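Local structure of flavin reductase domain protein, FMN-binding (Shewanella baltica, 3HMZ) at residues N12-L25 / I155-W169. The protein binds FMN and is probably a flavin reductase-like oxidoreductase that uses NAD or NADP. Residues are numbered along the deposited sequence; the frame is centred on the assembly and turned at random.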
loop_
_atom_site.group_PDB
_atom_site.type_symbol
_atom_site.label_atom_id
_atom_site.label_comp_id
_atom_site.label_asym_id
_atom_site.label_seq_id
_atom_site.Cartn_x
_atom_site.Cartn_y
_atom_site.Cartn_z
ATOM N N ASN A 12 -4.514 -10.840 -23.867
ATOM C CA ASN A 12 -4.005 -11.345 -22.604
ATOM C C ASN A 12 -4.891 -12.507 -22.165
ATOM O O ASN A 12 -6.116 -12.491 -22.377
ATOM C CB ASN A 12 -3.950 -10.234 -21.531
ATOM C CG ASN A 12 -2.934 -9.132 -21.862
ATOM O OD1 ASN A 12 -1.916 -9.392 -22.517
ATOM N ND2 ASN A 12 -3.202 -7.902 -21.402
ATOM N N ASN A 13 -4.253 -13.539 -21.631
ATOM C CA ASN A 13 -4.959 -14.697 -21.109
ATOM C C ASN A 13 -5.333 -14.411 -19.646
ATOM O O ASN A 13 -4.444 -14.276 -18.815
ATOM C CB ASN A 13 -4.025 -15.890 -21.158
ATOM C CG ASN A 13 -4.671 -17.144 -20.683
ATOM O OD1 ASN A 13 -4.257 -17.727 -19.670
ATOM N ND2 ASN A 13 -5.734 -17.567 -21.390
ATOM N N ILE A 14 -6.618 -14.333 -19.361
ATOM C CA ILE A 14 -7.156 -14.066 -18.010
ATOM C C ILE A 14 -7.537 -15.380 -17.348
ATOM O O ILE A 14 -8.216 -16.223 -17.970
ATOM C CB ILE A 14 -8.432 -13.190 -18.050
ATOM C CG1 ILE A 14 -8.124 -11.812 -18.639
ATOM C CG2 ILE A 14 -9.050 -13.028 -16.634
ATOM C CD1 ILE A 14 -9.328 -10.884 -18.773
ATOM N N ALA A 15 -7.123 -15.558 -16.097
ATOM C CA ALA A 15 -7.496 -16.708 -15.295
ATOM C C ALA A 15 -8.015 -16.199 -13.965
ATOM O O ALA A 15 -7.611 -15.122 -13.494
ATOM C CB ALA A 15 -6.284 -17.631 -15.062
ATOM N N ALA A 16 -8.890 -16.979 -13.343
ATOM C CA ALA A 16 -9.270 -16.733 -11.965
ATOM C C ALA A 16 -8.029 -16.931 -11.059
ATOM O O ALA A 16 -7.144 -17.738 -11.335
ATOM C CB ALA A 16 -10.370 -17.708 -11.475
ATOM N N VAL A 17 -8.023 -16.156 -9.998
ATOM C CA VAL A 17 -7.032 -16.236 -8.929
ATOM C C VAL A 17 -7.803 -16.822 -7.753
ATOM O O VAL A 17 -8.790 -16.239 -7.304
ATOM C CB VAL A 17 -6.446 -14.868 -8.555
ATOM C CG1 VAL A 17 -5.572 -14.921 -7.275
ATOM C CG2 VAL A 17 -5.647 -14.293 -9.750
ATOM N N GLU A 18 -7.318 -17.965 -7.263
ATOM C CA GLU A 18 -7.893 -18.601 -6.072
ATOM C C GLU A 18 -8.177 -17.499 -5.042
ATOM O O GLU A 18 -7.283 -16.707 -4.726
ATOM C CB GLU A 18 -6.822 -19.612 -5.540
ATOM C CG GLU A 18 -7.176 -20.282 -4.331
ATOM C CD GLU A 18 -6.069 -21.125 -3.753
ATOM O OE1 GLU A 18 -4.914 -21.275 -4.283
ATOM O OE2 GLU A 18 -6.388 -21.601 -2.683
ATOM N N LEU A 19 -9.402 -17.436 -4.513
ATOM C CA LEU A 19 -9.801 -16.324 -3.652
ATOM C C LEU A 19 -8.881 -16.134 -2.437
ATOM O O LEU A 19 -8.542 -15.002 -2.109
ATOM C CB LEU A 19 -11.274 -16.432 -3.259
ATOM C CG LEU A 19 -12.011 -15.171 -2.893
ATOM C CD1 LEU A 19 -11.918 -14.098 -3.997
ATOM C CD2 LEU A 19 -13.459 -15.529 -2.538
ATOM N N ALA A 20 -8.405 -17.244 -1.867
ATOM C CA ALA A 20 -7.469 -17.238 -0.744
ATOM C C ALA A 20 -6.099 -16.619 -1.064
ATOM O O ALA A 20 -5.313 -16.378 -0.138
ATOM C CB ALA A 20 -7.249 -18.687 -0.247
ATOM N N LYS A 21 -5.766 -16.452 -2.353
ATOM C CA LYS A 21 -4.511 -15.793 -2.772
ATOM C C LYS A 21 -4.722 -14.411 -3.344
ATOM O O LYS A 21 -3.720 -13.757 -3.710
ATOM C CB LYS A 21 -3.777 -16.655 -3.795
ATOM C CG LYS A 21 -3.439 -18.019 -3.217
ATOM C CD LYS A 21 -2.152 -18.539 -3.620
ATOM C CE LYS A 21 -1.831 -19.917 -3.010
ATOM N NZ LYS A 21 -1.803 -19.981 -1.502
ATOM N N ALA A 22 -5.984 -13.961 -3.450
ATOM C CA ALA A 22 -6.298 -12.655 -4.032
ATOM C C ALA A 22 -5.530 -11.492 -3.385
ATOM O O ALA A 22 -5.155 -10.537 -4.057
ATOM C CB ALA A 22 -7.846 -12.367 -3.986
ATOM N N TYR A 23 -5.295 -11.585 -2.077
ATOM C CA TYR A 23 -4.557 -10.501 -1.359
ATOM C C TYR A 23 -3.167 -10.252 -1.977
ATOM O O TYR A 23 -2.650 -9.127 -1.935
ATOM C CB TYR A 23 -4.406 -10.794 0.139
ATOM C CG TYR A 23 -3.365 -11.837 0.433
ATOM C CD1 TYR A 23 -3.636 -13.209 0.334
ATOM C CD2 TYR A 23 -2.076 -11.461 0.763
ATOM C CE1 TYR A 23 -2.646 -14.155 0.534
ATOM C CE2 TYR A 23 -1.091 -12.400 0.973
ATOM C CZ TYR A 23 -1.376 -13.748 0.877
ATOM O OH TYR A 23 -0.382 -14.682 1.066
ATOM N N ARG A 24 -2.585 -11.292 -2.578
ATOM C CA ARG A 24 -1.244 -11.159 -3.173
ATOM C C ARG A 24 -1.202 -10.189 -4.358
ATOM O O ARG A 24 -0.163 -9.634 -4.682
ATOM C CB ARG A 24 -0.702 -12.503 -3.595
ATOM C CG ARG A 24 -0.467 -13.410 -2.404
ATOM C CD ARG A 24 0.150 -14.658 -2.832
ATOM N NE ARG A 24 0.310 -15.600 -1.725
ATOM C CZ ARG A 24 0.818 -16.812 -1.876
ATOM N NH1 ARG A 24 1.156 -17.258 -3.074
ATOM N NH2 ARG A 24 0.931 -17.607 -0.817
ATOM N N LEU A 25 -2.365 -9.968 -4.976
ATOM C CA LEU A 25 -2.470 -9.051 -6.090
ATOM C C LEU A 25 -2.145 -7.607 -5.655
ATOM O O LEU A 25 -1.810 -6.768 -6.495
ATOM C CB LEU A 25 -3.874 -9.119 -6.717
ATOM C CG LEU A 25 -4.221 -10.493 -7.310
ATOM C CD1 LEU A 25 -5.713 -10.582 -7.710
ATOM C CD2 LEU A 25 -3.315 -10.869 -8.499
ATOM N N ILE A 155 -14.899 -10.555 -3.571
ATOM C CA ILE A 155 -15.748 -11.685 -3.949
ATOM C C ILE A 155 -15.331 -12.428 -5.200
ATOM O O ILE A 155 -15.924 -13.451 -5.543
ATOM C CB ILE A 155 -17.259 -11.239 -4.036
ATOM C CG1 ILE A 155 -17.489 -10.213 -5.151
ATOM C CG2 ILE A 155 -17.702 -10.669 -2.648
ATOM C CD1 ILE A 155 -18.986 -9.814 -5.364
ATOM N N GLY A 156 -14.342 -11.891 -5.917
ATOM C CA GLY A 156 -13.822 -12.523 -7.091
ATOM C C GLY A 156 -12.508 -11.863 -7.452
ATOM O O GLY A 156 -12.328 -10.668 -7.158
ATOM N N ALA A 157 -11.590 -12.640 -8.040
ATOM C CA ALA A 157 -10.281 -12.125 -8.424
ATOM C C ALA A 157 -9.801 -12.830 -9.666
ATOM O O ALA A 157 -10.045 -14.043 -9.837
ATOM C CB ALA A 157 -9.304 -12.279 -7.268
ATOM N N TRP A 158 -9.127 -12.079 -10.549
ATOM C CA TRP A 158 -8.632 -12.593 -11.829
ATOM C C TRP A 158 -7.350 -11.861 -12.175
ATOM O O TRP A 158 -7.114 -10.759 -11.697
ATOM C CB TRP A 158 -9.661 -12.360 -12.969
ATOM C CG TRP A 158 -11.036 -12.843 -12.656
ATOM C CD1 TRP A 158 -11.567 -14.061 -12.980
ATOM C CD2 TRP A 158 -12.040 -12.166 -11.893
ATOM N NE1 TRP A 158 -12.851 -14.167 -12.532
ATOM C CE2 TRP A 158 -13.183 -13.015 -11.864
ATOM C CE3 TRP A 158 -12.117 -10.917 -11.280
ATOM C CZ2 TRP A 158 -14.371 -12.643 -11.214
ATOM C CZ3 TRP A 158 -13.314 -10.541 -10.656
ATOM C CH2 TRP A 158 -14.422 -11.416 -10.620
ATOM N N ALA A 159 -6.530 -12.460 -13.015
ATOM C CA ALA A 159 -5.319 -11.824 -13.471
ATOM C C ALA A 159 -4.834 -12.345 -14.798
ATOM O O ALA A 159 -5.134 -13.481 -15.192
ATOM C CB ALA A 159 -4.195 -11.967 -12.377
ATOM N N ASP A 160 -4.041 -11.504 -15.453
ATOM C CA ASP A 160 -3.335 -11.850 -16.693
ATOM C C ASP A 160 -2.252 -12.858 -16.328
ATOM O O ASP A 160 -1.295 -12.511 -15.623
ATOM C CB ASP A 160 -2.766 -10.550 -17.276
ATOM C CG ASP A 160 -1.908 -10.734 -18.460
ATOM O OD1 ASP A 160 -1.533 -11.859 -18.825
ATOM O OD2 ASP A 160 -1.591 -9.661 -19.029
ATOM N N THR A 161 -2.362 -14.064 -16.882
ATOM C CA THR A 161 -1.443 -15.127 -16.529
ATOM C C THR A 161 -0.009 -14.904 -16.963
ATOM O O THR A 161 0.869 -15.600 -16.479
ATOM C CB THR A 161 -1.905 -16.482 -17.067
ATOM O OG1 THR A 161 -2.004 -16.435 -18.495
ATOM C CG2 THR A 161 -3.277 -16.894 -16.438
ATOM N N GLN A 162 0.236 -13.994 -17.897
ATOM C CA GLN A 162 1.636 -13.669 -18.225
ATOM C C GLN A 162 2.353 -12.930 -17.080
ATOM O O GLN A 162 3.595 -13.021 -16.972
ATOM C CB GLN A 162 1.720 -12.809 -19.460
ATOM C CG GLN A 162 3.149 -12.720 -19.979
ATOM C CD GLN A 162 3.250 -12.049 -21.312
ATOM O OE1 GLN A 162 2.523 -11.097 -21.607
ATOM N NE2 GLN A 162 4.208 -12.544 -22.149
ATOM N N VAL A 163 1.582 -12.233 -16.235
ATOM C CA VAL A 163 2.247 -11.473 -15.171
ATOM C C VAL A 163 1.922 -11.971 -13.768
ATOM O O VAL A 163 2.724 -11.783 -12.897
ATOM C CB VAL A 163 2.042 -9.980 -15.371
ATOM C CG1 VAL A 163 0.600 -9.640 -15.162
ATOM C CG2 VAL A 163 2.947 -9.170 -14.478
ATOM N N PHE A 164 0.795 -12.673 -13.559
ATOM C CA PHE A 164 0.480 -13.281 -12.273
ATOM C C PHE A 164 -0.150 -14.629 -12.552
ATOM O O PHE A 164 -1.134 -14.732 -13.293
ATOM C CB PHE A 164 -0.480 -12.414 -11.468
ATOM C CG PHE A 164 -0.752 -12.931 -10.077
ATOM C CD1 PHE A 164 -1.726 -13.889 -9.838
ATOM C CD2 PHE A 164 -0.027 -12.464 -9.002
ATOM C CE1 PHE A 164 -1.967 -14.343 -8.541
ATOM C CE2 PHE A 164 -0.265 -12.885 -7.727
ATOM C CZ PHE A 164 -1.236 -13.830 -7.482
ATOM N N ASN A 165 0.423 -15.671 -11.984
ATOM C CA ASN A 165 -0.148 -17.020 -12.158
ATOM C C ASN A 165 0.237 -17.896 -10.996
ATOM O O ASN A 165 1.277 -17.678 -10.338
ATOM C CB ASN A 165 0.253 -17.621 -13.517
ATOM C CG ASN A 165 1.751 -17.775 -13.680
ATOM O OD1 ASN A 165 2.402 -18.517 -12.953
ATOM N ND2 ASN A 165 2.314 -17.041 -14.646
ATOM N N HIS A 166 -0.603 -18.894 -10.743
ATOM C CA HIS A 166 -0.399 -19.841 -9.650
ATOM C C HIS A 166 -0.009 -19.172 -8.316
ATOM O O HIS A 166 0.872 -19.649 -7.608
ATOM C CB HIS A 166 0.582 -20.917 -10.080
ATOM C CG HIS A 166 0.264 -21.480 -11.415
ATOM N ND1 HIS A 166 -0.867 -22.240 -11.637
ATOM C CD2 HIS A 166 0.882 -21.365 -12.608
ATOM C CE1 HIS A 166 -0.911 -22.577 -12.915
ATOM N NE2 HIS A 166 0.131 -22.048 -13.531
ATOM N N GLY A 167 -0.690 -18.067 -8.012
ATOM C CA GLY A 167 -0.500 -17.328 -6.781
ATOM C C GLY A 167 0.696 -16.422 -6.646
ATOM O O GLY A 167 0.951 -15.957 -5.545
ATOM N N HIS A 168 1.451 -16.197 -7.716
ATOM C CA HIS A 168 2.630 -15.335 -7.666
ATOM C C HIS A 168 2.748 -14.412 -8.864
ATOM O O HIS A 168 2.361 -14.747 -9.978
ATOM C CB HIS A 168 3.913 -16.167 -7.592
ATOM C CG HIS A 168 3.968 -17.061 -6.390
ATOM N ND1 HIS A 168 4.491 -16.651 -5.188
ATOM C CD2 HIS A 168 3.467 -18.301 -6.182
ATOM C CE1 HIS A 168 4.353 -17.626 -4.297
ATOM N NE2 HIS A 168 3.729 -18.642 -4.877
ATOM N N TRP A 169 3.307 -13.246 -8.597
ATOM C CA TRP A 169 3.667 -12.313 -9.629
ATOM C C TRP A 169 4.912 -12.822 -10.324
ATOM O O TRP A 169 5.750 -13.505 -9.697
ATOM C CB TRP A 169 3.943 -10.913 -9.061
ATOM C CG TRP A 169 2.724 -10.199 -8.617
ATOM C CD1 TRP A 169 2.274 -10.082 -7.363
ATOM C CD2 TRP A 169 1.780 -9.510 -9.455
ATOM N NE1 TRP A 169 1.131 -9.311 -7.322
ATOM C CE2 TRP A 169 0.781 -8.979 -8.606
ATOM C CE3 TRP A 169 1.672 -9.311 -10.829
ATOM C CZ2 TRP A 169 -0.277 -8.220 -9.081
ATOM C CZ3 TRP A 169 0.591 -8.565 -11.309
ATOM C CH2 TRP A 169 -0.349 -8.016 -10.427
HETATM O O HOH W 1 -1.422 -13.160 -21.209
HETATM O O HOH W 2 -11.499 -15.937 -7.240
#
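Leu25 drives its CD2 methyl squarely onto the Phe164 ring, 3.4 Å from CD2 to the ring centroid and 2° off the normal, a CH-pi contact. CG of Phe164, anti to the backbone N (chi1 -175°), sets one ring face under Leu25 CD2, while Val17 CG1 lies 3.9 Å from CE1. Alanines suit the strand beside it, where the chains come close: Ala22 CB meets Ala157 CB at 3.6 Å, and Ala159 CB lies against Val17 and Leu25. The edge of the Trp169 ring meets the backbone, NE1 donating a bent bond to Arg24 O (3.0 Å). The extended Arg24 chain carries NH1 to Gly167 O (2.8 Å, 167° at the hydrogen), in the guanidinium plane, while NE binds Tyr23 OH; an alanine here would probably leave the Gly167 carbonyl and the Tyr23 hydroxyl without their donors. Glycine suits its place twice over: phi is positive in the type I' turn 165-168, and a CB would clash with Lys21 CD.

The far end is looser and wetter. Thr161 OG1 donates to OD1 of exposed Asn13 (2.9 Å), a water links Asn13 N to Asp160 OD1, and Asp160 OD2 forms a salt bridge with Lys178.

Joining the two ends, Ala15 and Ala159 form an antiparallel hydrogen-bonded pair, adding strand 14-16 to the FMN-binding split beta-barrel, away from the flavin site.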